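Local structure of probable mannosyltransferase KTR4 (Saccharomyces cerevisiae, 5A07) at residues 229-232 with 236-239. The protein is a probable mannosyltransferase of the GT-A class of folds, holding guanosine-5'-diphosphate and a manganese ion in its pocket. Numbering follows the deposited sequence.
Sequences WRLE and NFYC. With MN (manganese (II) ion), chain G; GDP (guanosine-5'-diphosphate), chain F.
Phe237 meets both Trp229 and Leu231 through apolar contacts alone. CD1 of Leu231 lies in the plane of the Phe237 ring, at its edge, 3.8 Å from CE2. Phe237 CE1 approaches the indole edge near the indole plane, 4.0 Å from Trp229 CZ2, and the two side chains run past each other in opposite directions. With CG anti to the backbone N (chi1 -177°), Trp229 brings CZ2 against Phe237. Leu126 of helix 116-131 touches both aromatic residues, and all three side chains are buried.

Strand 227-230 belongs to the mixed central sheet of the GT-A fold, parallel to strand 105-110, whereas 236-237 is an outer strand of a small antiparallel sheet; the packing joins the two sheets.

The polar side-chain interactions of 229-232 involve Arg230 and Glu232, neither of which touches 236-239. Glu232 OE1 binds manganese at 2.2 Å; two GDP oxygens, two waters and His381 complete the six ligands. Glu232 OE2 accepts a salt-bridge hydrogen bond from Arg230 NH2 (3.0 Å, 155°), which sits almost in line with the CD-OE2 bond, the acceptor near the guanidinium plane. Together, metal bond and salt bridge should limit carboxylate rotation. Arg230 NH1 also forms salt bridges with Asp354 and Glu322.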
# COMPACT_ATOMS: atom_id res chain seq x y z
N TRP B 229 -8.14 7.40 2.23
CA TRP B 229 -6.87 7.41 2.90
C TRP B 229 -7.02 6.32 3.96
O TRP B 229 -7.70 6.53 4.98
CB TRP B 229 -6.66 8.81 3.49
CG TRP B 229 -5.36 9.05 4.19
CD1 TRP B 229 -4.66 8.16 4.96
CD2 TRP B 229 -4.63 10.28 4.22
NE1 TRP B 229 -3.49 8.76 5.45
CE2 TRP B 229 -3.45 10.06 5.00
CE3 TRP B 229 -4.86 11.54 3.67
CZ2 TRP B 229 -2.52 11.07 5.23
CZ3 TRP B 229 -3.91 12.51 3.82
CH2 TRP B 229 -2.74 12.27 4.61
N ARG B 230 -6.32 5.22 3.81
CA ARG B 230 -6.24 4.18 4.82
C ARG B 230 -5.37 4.55 6.01
O ARG B 230 -4.20 4.87 5.84
CB ARG B 230 -5.74 2.88 4.22
CG ARG B 230 -5.60 1.72 5.20
CD ARG B 230 -5.34 0.52 4.34
NE ARG B 230 -4.86 -0.60 5.10
CZ ARG B 230 -4.57 -1.75 4.55
NH1 ARG B 230 -4.76 -1.97 3.26
NH2 ARG B 230 -4.12 -2.72 5.30
N LEU B 231 -5.96 4.43 7.22
CA LEU B 231 -5.32 4.70 8.49
C LEU B 231 -5.38 3.46 9.37
O LEU B 231 -6.43 2.81 9.48
CB LEU B 231 -6.07 5.82 9.18
CG LEU B 231 -5.42 6.33 10.44
CD1 LEU B 231 -4.09 7.03 10.16
CD2 LEU B 231 -6.39 7.30 11.09
N GLU B 232 -4.25 3.08 9.97
CA GLU B 232 -4.20 1.94 10.88
C GLU B 232 -3.85 2.42 12.29
O GLU B 232 -3.36 3.53 12.48
CB GLU B 232 -3.14 0.93 10.47
CG GLU B 232 -3.49 0.22 9.18
CD GLU B 232 -2.87 -1.16 9.02
OE1 GLU B 232 -1.97 -1.57 9.80
OE2 GLU B 232 -3.16 -1.74 7.95
N ASN B 236 2.32 6.96 13.14
CA ASN B 236 2.78 8.31 13.41
C ASN B 236 2.93 9.11 12.16
O ASN B 236 3.31 8.55 11.12
CB ASN B 236 4.17 8.26 14.11
CG ASN B 236 4.10 7.49 15.43
OD1 ASN B 236 3.61 8.01 16.43
ND2 ASN B 236 4.45 6.24 15.40
N PHE B 237 2.58 10.38 12.24
CA PHE B 237 2.82 11.33 11.19
C PHE B 237 3.74 12.38 11.72
O PHE B 237 3.54 12.91 12.85
CB PHE B 237 1.55 11.97 10.71
CG PHE B 237 0.61 11.00 10.01
CD1 PHE B 237 0.78 10.67 8.67
CD2 PHE B 237 -0.35 10.33 10.72
CE1 PHE B 237 -0.02 9.71 8.06
CE2 PHE B 237 -1.15 9.41 10.12
CZ PHE B 237 -0.96 9.06 8.80
N TYR B 238 4.68 12.83 10.91
CA TYR B 238 5.72 13.76 11.41
C TYR B 238 5.75 15.10 10.76
O TYR B 238 6.39 16.00 11.36
CB TYR B 238 7.14 13.15 11.26
CG TYR B 238 7.31 11.85 11.98
CD1 TYR B 238 7.28 11.79 13.41
CD2 TYR B 238 7.49 10.67 11.31
CE1 TYR B 238 7.37 10.57 14.11
CE2 TYR B 238 7.61 9.47 12.01
CZ TYR B 238 7.57 9.45 13.41
OH TYR B 238 7.66 8.24 14.02
N CYS B 239 5.06 15.30 9.63
CA CYS B 239 5.27 16.49 8.86
C CYS B 239 3.98 17.10 8.41
O CYS B 239 3.07 16.41 7.95
CB CYS B 239 6.12 16.17 7.61
SG CYS B 239 7.66 15.32 7.94
MN MN G . -0.89 -2.53 11.42
PB GDP F . -0.32 -5.69 10.28
O1B GDP F . 0.50 -6.23 11.38
O2B GDP F . -0.35 -6.37 9.04
O3B GDP F . -0.22 -4.21 10.19
O3A GDP F . -1.80 -6.10 10.79
PA GDP F . -2.87 -5.35 11.69
O1A GDP F . -3.33 -6.13 12.84
O2A GDP F . -2.58 -3.94 12.00
O5' GDP F . -4.10 -5.36 10.70
C5' GDP F . -4.36 -4.51 9.58
C4' GDP F . -5.57 -3.61 9.77
O4' GDP F . -6.72 -4.45 9.88
C3' GDP F . -5.52 -2.75 11.02
O3' GDP F . -6.26 -1.53 10.77
C2' GDP F . -6.22 -3.64 12.07
O2' GDP F . -6.86 -2.87 13.08
C1' GDP F . -7.25 -4.29 11.21
N9 GDP F . -7.62 -5.66 11.64
C8 GDP F . -6.85 -6.77 11.72
N7 GDP F . -7.64 -7.85 12.11
C5 GDP F . -8.91 -7.38 12.26
C6 GDP F . -10.20 -7.99 12.64
O6 GDP F . -10.14 -9.23 12.89
N1 GDP F . -11.28 -7.19 12.71
C2 GDP F . -11.21 -5.83 12.46
N2 GDP F . -12.32 -5.10 12.55
N3 GDP F . -10.04 -5.21 12.11
C4 GDP F . -8.92 -5.94 11.95
O HOH W 1 0.30 -3.49 13.23
O HOH W 2 -1.64 -1.03 13.12